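Local atomic coordinates of putative cell adhesion protein (Bacteroides fragilis, PDB entry 4H40), a protein that probably serves as a pilus (fimbrial) component in cell adhesion, being a fimbrillin-like protein from a human gut bacterium. Residues Q180-V194 with L291-I305. Sequence-based numbering, arbitrary orientation.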
loop_
_atom_site.group_PDB
_atom_site.type_symbol
_atom_site.label_atom_id
_atom_site.label_comp_id
_atom_site.label_asym_id
_atom_site.label_seq_id
_atom_site.Cartn_x
_atom_site.Cartn_y
_atom_site.Cartn_z
ATOM N N GLN B 180 21.129 12.366 -5.081
ATOM C CA GLN B 180 21.363 12.472 -3.647
ATOM C C GLN B 180 20.073 12.468 -2.876
ATOM O O GLN B 180 20.092 12.228 -1.669
ATOM C CB GLN B 180 22.183 13.738 -3.326
ATOM C CG GLN B 180 23.580 13.735 -3.964
ATOM C CD GLN B 180 24.330 12.447 -3.725
ATOM O OE1 GLN B 180 24.744 12.136 -2.607
ATOM N NE2 GLN B 180 24.442 11.630 -4.752
ATOM N N THR B 181 18.955 12.668 -3.576
ATOM C CA THR B 181 17.637 12.708 -2.960
ATOM C C THR B 181 16.739 11.579 -3.460
ATOM O O THR B 181 17.029 10.923 -4.464
ATOM C CB THR B 181 16.925 14.071 -3.212
ATOM O OG1 THR B 181 16.448 14.113 -4.530
ATOM C CG2 THR B 181 17.790 15.242 -2.997
ATOM N N ALA B 182 15.610 11.398 -2.775
ATOM C CA ALA B 182 14.589 10.477 -3.204
ATOM C C ALA B 182 13.696 11.232 -4.175
ATOM O O ALA B 182 13.775 12.465 -4.270
ATOM C CB ALA B 182 13.795 9.991 -1.995
ATOM N N ARG B 183 12.850 10.512 -4.895
ATOM C CA ARG B 183 11.907 11.084 -5.833
ATOM C C ARG B 183 10.548 10.465 -5.613
ATOM O O ARG B 183 10.444 9.256 -5.428
ATOM C CB ARG B 183 12.384 10.846 -7.266
ATOM C CG ARG B 183 11.434 11.405 -8.311
ATOM C CD ARG B 183 11.951 11.193 -9.703
ATOM N NE ARG B 183 10.853 11.068 -10.644
ATOM C CZ ARG B 183 10.693 11.844 -11.707
ATOM N NH1 ARG B 183 11.576 12.804 -11.975
ATOM N NH2 ARG B 183 9.659 11.660 -12.520
HETATM N N MSE B 184 9.506 11.286 -5.629
HETATM C CA MSE B 184 8.125 10.826 -5.533
HETATM C C MSE B 184 7.424 11.242 -6.812
HETATM O O MSE B 184 7.662 12.344 -7.315
HETATM C CB MSE B 184 7.406 11.349 -4.291
HETATM C CG MSE B 184 7.967 10.760 -3.014
HETATM SE SE MSE B 184 6.966 11.159 -1.391
HETATM C CE MSE B 184 5.772 9.652 -1.428
ATOM N N GLN B 185 6.645 10.326 -7.398
ATOM C CA GLN B 185 5.898 10.616 -8.592
ATOM C C GLN B 185 4.471 10.132 -8.442
ATOM O O GLN B 185 4.246 9.043 -7.946
ATOM C CB GLN B 185 6.562 9.983 -9.795
ATOM C CG GLN B 185 5.915 10.420 -11.066
ATOM C CD GLN B 185 6.494 9.708 -12.217
ATOM O OE1 GLN B 185 7.440 10.178 -12.833
ATOM N NE2 GLN B 185 5.921 8.573 -12.541
ATOM N N PHE B 186 3.513 10.955 -8.873
ATOM C CA PHE B 186 2.087 10.684 -8.861
ATOM C C PHE B 186 1.548 10.863 -10.288
ATOM O O PHE B 186 1.732 11.915 -10.906
ATOM C CB PHE B 186 1.357 11.602 -7.854
ATOM C CG PHE B 186 2.013 11.609 -6.479
ATOM C CD1 PHE B 186 1.691 10.645 -5.529
ATOM C CD2 PHE B 186 2.978 12.542 -6.159
ATOM C CE1 PHE B 186 2.341 10.607 -4.303
ATOM C CE2 PHE B 186 3.634 12.498 -4.925
ATOM C CZ PHE B 186 3.324 11.525 -4.016
ATOM N N THR B 187 0.979 9.771 -10.836
ATOM C CA THR B 187 0.267 9.754 -12.094
ATOM C C THR B 187 -1.198 9.703 -11.694
ATOM O O THR B 187 -1.590 8.777 -10.965
ATOM C CB THR B 187 0.714 8.596 -12.996
ATOM O OG1 THR B 187 2.116 8.696 -13.256
ATOM C CG2 THR B 187 -0.040 8.569 -14.305
ATOM N N VAL B 188 -1.974 10.755 -12.054
ATOM C CA VAL B 188 -3.422 10.826 -11.751
ATOM C C VAL B 188 -4.189 10.604 -13.043
ATOM O O VAL B 188 -4.106 11.430 -13.955
ATOM C CB VAL B 188 -3.867 12.137 -11.063
ATOM C CG1 VAL B 188 -5.329 12.061 -10.677
ATOM C CG2 VAL B 188 -2.989 12.472 -9.857
ATOM N N ARG B 189 -4.908 9.483 -13.137
ATOM C CA ARG B 189 -5.676 9.133 -14.325
ATOM C C ARG B 189 -7.110 9.636 -14.251
ATOM O O ARG B 189 -7.685 9.726 -13.165
ATOM C CB ARG B 189 -5.685 7.627 -14.506
ATOM C CG ARG B 189 -4.380 7.018 -14.961
ATOM C CD ARG B 189 -4.538 5.527 -15.073
ATOM N NE ARG B 189 -3.298 4.881 -15.505
ATOM C CZ ARG B 189 -2.967 3.621 -15.227
ATOM N NH1 ARG B 189 -3.777 2.854 -14.500
ATOM N NH2 ARG B 189 -1.815 3.123 -15.658
ATOM N N ALA B 190 -7.694 9.950 -15.413
ATOM C CA ALA B 190 -9.086 10.383 -15.528
ATOM C C ALA B 190 -9.936 9.144 -15.797
ATOM O O ALA B 190 -9.874 8.562 -16.892
ATOM C CB ALA B 190 -9.229 11.399 -16.641
ATOM N N GLY B 191 -10.617 8.685 -14.754
ATOM C CA GLY B 191 -11.435 7.481 -14.792
ATOM C C GLY B 191 -12.864 7.717 -15.226
ATOM O O GLY B 191 -13.170 8.728 -15.872
ATOM N N GLU B 192 -13.749 6.788 -14.846
ATOM C CA GLU B 192 -15.163 6.781 -15.187
ATOM C C GLU B 192 -15.837 8.094 -14.767
ATOM O O GLU B 192 -15.816 8.460 -13.584
ATOM C CB GLU B 192 -15.855 5.563 -14.543
ATOM C CG GLU B 192 -17.262 5.290 -15.047
ATOM C CD GLU B 192 -17.436 4.165 -16.052
ATOM O OE1 GLU B 192 -16.421 3.688 -16.611
ATOM O OE2 GLU B 192 -18.602 3.766 -16.287
ATOM N N GLY B 193 -16.372 8.795 -15.771
ATOM C CA GLY B 193 -17.108 10.041 -15.613
ATOM C C GLY B 193 -16.267 11.292 -15.506
ATOM O O GLY B 193 -16.816 12.376 -15.303
ATOM N N VAL B 194 -14.933 11.165 -15.618
ATOM C CA VAL B 194 -14.021 12.312 -15.516
ATOM C C VAL B 194 -13.700 12.781 -16.917
ATOM O O VAL B 194 -13.130 12.038 -17.718
ATOM C CB VAL B 194 -12.753 12.005 -14.679
ATOM C CG1 VAL B 194 -11.835 13.222 -14.618
ATOM C CG2 VAL B 194 -13.139 11.554 -13.270
ATOM N N LEU B 291 12.416 6.218 2.441
ATOM C CA LEU B 291 12.765 6.952 1.221
ATOM C C LEU B 291 14.267 7.164 1.220
ATOM O O LEU B 291 14.808 7.754 2.165
ATOM C CB LEU B 291 11.977 8.282 1.179
ATOM C CG LEU B 291 10.433 8.216 1.445
ATOM C CD1 LEU B 291 9.792 9.617 1.462
ATOM C CD2 LEU B 291 9.725 7.371 0.421
ATOM N N THR B 292 14.961 6.571 0.241
ATOM C CA THR B 292 16.422 6.687 0.163
ATOM C C THR B 292 16.858 7.366 -1.159
ATOM O O THR B 292 16.084 7.437 -2.119
ATOM C CB THR B 292 17.097 5.318 0.358
ATOM O OG1 THR B 292 16.606 4.381 -0.598
ATOM C CG2 THR B 292 16.849 4.747 1.712
ATOM N N ALA B 293 18.117 7.862 -1.179
ATOM C CA ALA B 293 18.771 8.550 -2.283
ATOM C C ALA B 293 18.835 7.682 -3.506
ATOM O O ALA B 293 19.243 6.537 -3.402
ATOM C CB ALA B 293 20.176 8.946 -1.875
ATOM N N GLY B 294 18.467 8.243 -4.655
ATOM C CA GLY B 294 18.536 7.564 -5.943
ATOM C C GLY B 294 17.351 6.689 -6.283
ATOM O O GLY B 294 17.374 6.034 -7.320
ATOM N N HIS B 295 16.287 6.691 -5.435
ATOM C CA HIS B 295 15.094 5.868 -5.672
ATOM C C HIS B 295 13.842 6.676 -5.939
ATOM O O HIS B 295 13.716 7.808 -5.470
ATOM C CB HIS B 295 14.834 4.930 -4.507
ATOM C CG HIS B 295 15.900 3.895 -4.359
ATOM N ND1 HIS B 295 16.691 3.847 -3.241
ATOM C CD2 HIS B 295 16.291 2.918 -5.216
ATOM C CE1 HIS B 295 17.520 2.835 -3.433
ATOM N NE2 HIS B 295 17.330 2.260 -4.614
ATOM N N SER B 296 12.917 6.077 -6.720
ATOM C CA SER B 296 11.623 6.643 -7.101
ATOM C C SER B 296 10.519 5.921 -6.387
ATOM O O SER B 296 10.501 4.694 -6.353
ATOM C CB SER B 296 11.396 6.545 -8.602
ATOM O OG SER B 296 12.217 7.428 -9.343
ATOM N N TYR B 297 9.592 6.681 -5.827
ATOM C CA TYR B 297 8.446 6.158 -5.111
ATOM C C TYR B 297 7.264 6.631 -5.929
ATOM O O TYR B 297 6.852 7.789 -5.834
ATOM C CB TYR B 297 8.482 6.617 -3.621
ATOM C CG TYR B 297 9.761 6.156 -2.950
ATOM C CD1 TYR B 297 10.930 6.914 -3.037
ATOM C CD2 TYR B 297 9.845 4.900 -2.360
ATOM C CE1 TYR B 297 12.136 6.448 -2.529
ATOM C CE2 TYR B 297 11.043 4.435 -1.825
ATOM C CZ TYR B 297 12.197 5.194 -1.953
ATOM O OH TYR B 297 13.379 4.735 -1.416
ATOM N N ASN B 298 6.896 5.793 -6.911
ATOM C CA ASN B 298 5.845 6.005 -7.907
ATOM C C ASN B 298 4.493 5.511 -7.457
ATOM O O ASN B 298 4.383 4.417 -6.962
ATOM C CB ASN B 298 6.217 5.276 -9.181
ATOM C CG ASN B 298 7.596 5.617 -9.633
ATOM O OD1 ASN B 298 8.015 6.775 -9.547
ATOM N ND2 ASN B 298 8.342 4.614 -10.089
ATOM N N TYR B 299 3.480 6.326 -7.634
ATOM C CA TYR B 299 2.092 6.049 -7.305
ATOM C C TYR B 299 1.250 6.282 -8.550
ATOM O O TYR B 299 1.630 7.107 -9.383
ATOM C CB TYR B 299 1.628 6.943 -6.156
ATOM C CG TYR B 299 2.268 6.585 -4.831
ATOM C CD1 TYR B 299 3.537 7.059 -4.491
ATOM C CD2 TYR B 299 1.590 5.801 -3.897
ATOM C CE1 TYR B 299 4.132 6.720 -3.276
ATOM C CE2 TYR B 299 2.161 5.486 -2.671
ATOM C CZ TYR B 299 3.447 5.910 -2.383
ATOM O OH TYR B 299 4.019 5.526 -1.200
ATOM N N THR B 300 0.169 5.485 -8.727
ATOM C CA THR B 300 -0.768 5.617 -9.852
ATOM C C THR B 300 -2.151 5.722 -9.226
ATOM O O THR B 300 -2.601 4.811 -8.525
ATOM C CB THR B 300 -0.582 4.521 -10.901
ATOM O OG1 THR B 300 0.813 4.459 -11.196
ATOM C CG2 THR B 300 -1.254 4.839 -12.184
ATOM N N ALA B 301 -2.752 6.904 -9.354
ATOM C CA ALA B 301 -4.050 7.148 -8.765
ATOM C C ALA B 301 -5.112 7.347 -9.883
ATOM O O ALA B 301 -4.769 7.834 -10.956
ATOM C CB ALA B 301 -3.973 8.356 -7.837
ATOM N N THR B 302 -6.377 6.939 -9.650
ATOM C CA THR B 302 -7.443 7.132 -10.624
ATOM C C THR B 302 -8.585 7.868 -9.971
ATOM O O THR B 302 -9.044 7.448 -8.923
ATOM C CB THR B 302 -7.905 5.787 -11.199
ATOM O OG1 THR B 302 -6.789 5.120 -11.772
ATOM C CG2 THR B 302 -8.996 5.936 -12.228
ATOM N N VAL B 303 -9.060 8.943 -10.600
ATOM C CA VAL B 303 -10.228 9.695 -10.130
ATOM C C VAL B 303 -11.463 9.101 -10.821
ATOM O O VAL B 303 -11.520 9.065 -12.048
ATOM C CB VAL B 303 -10.094 11.222 -10.354
ATOM C CG1 VAL B 303 -11.281 11.966 -9.754
ATOM C CG2 VAL B 303 -8.812 11.738 -9.743
ATOM N N LYS B 304 -12.415 8.586 -10.035
ATOM C CA LYS B 304 -13.642 7.942 -10.521
ATOM C C LYS B 304 -14.881 8.628 -9.998
ATOM O O LYS B 304 -14.827 9.208 -8.920
ATOM C CB LYS B 304 -13.684 6.475 -10.025
ATOM C CG LYS B 304 -12.900 5.483 -10.864
ATOM C CD LYS B 304 -12.831 4.112 -10.208
ATOM C CE LYS B 304 -11.798 3.234 -10.878
ATOM N NZ LYS B 304 -11.482 2.010 -10.089
ATOM N N ILE B 305 -16.014 8.498 -10.713
ATOM C CA ILE B 305 -17.351 8.910 -10.258
ATOM C C ILE B 305 -18.128 7.608 -9.995
ATOM O O ILE B 305 -18.370 6.855 -10.948
ATOM C CB ILE B 305 -18.127 9.862 -11.215
ATOM C CG1 ILE B 305 -17.263 11.012 -11.810
ATOM C CG2 ILE B 305 -19.436 10.352 -10.577
ATOM C CD1 ILE B 305 -16.773 12.100 -10.888
HETATM O O HOH W 1 9.458 8.474 -10.859
HETATM O O HOH W 2 3.679 7.273 -11.560
#
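Tyr299 O is gripped twice, by Thr187 N at 3.1 Å and by a water donating from 3.0 Å. It lies within a parallel β-ladder joining strands 182-190 and 296-305 in this transthyretin-like, fimbrillin-type β domain, with strand 251-257 flanking the first and strand 310-321 the second. The water also accepts from Gln185 NE2 and meets Thr187 OG1, which the Thr187 torsion (chi1 -59°) sets beside its own backbone N. Amide and hydroxyl side chains suit this partly exposed, polar face.

Further along that face, Arg183 NH2 bonds Gln185 OE1 at 2.7 Å, in the guanidinium plane, while its NE gives a proton to a second water that donates to Asn298 OD1. Water thus bridges the strands where the side chains do not bond directly. Near the other end, the methyl CG2 of Thr300 sits over one face of the Arg189 guanidinium, 3.7 Å from CZ.

The reverse face is largely buried and mostly apolar, with two tyrosines among its residues; Ile206 and Leu197 of strand 197-207 pack against Met184, Phe186 and Val188. Phe186 CE1 lies 3.7 Å from Tyr299 CD1, the two rings tilted by only 21° but offset, with little overlap; the methyl CE of Met184, a selenomethionine, meets Tyr299 CE1 at 3.8 Å. Val188 CG1 packs on Val303 CG2 at 3.6 Å.

A type II turn, Gly191-Val194, follows strand 182-190, and another, Thr292-His295, leads into strand 296-305, with Gly193 and Gly294 supplying the positive phi that their third positions require. At the latter, Gly294 N reaches Thr181 O at 3.0 Å, approaching from above the carbonyl plane.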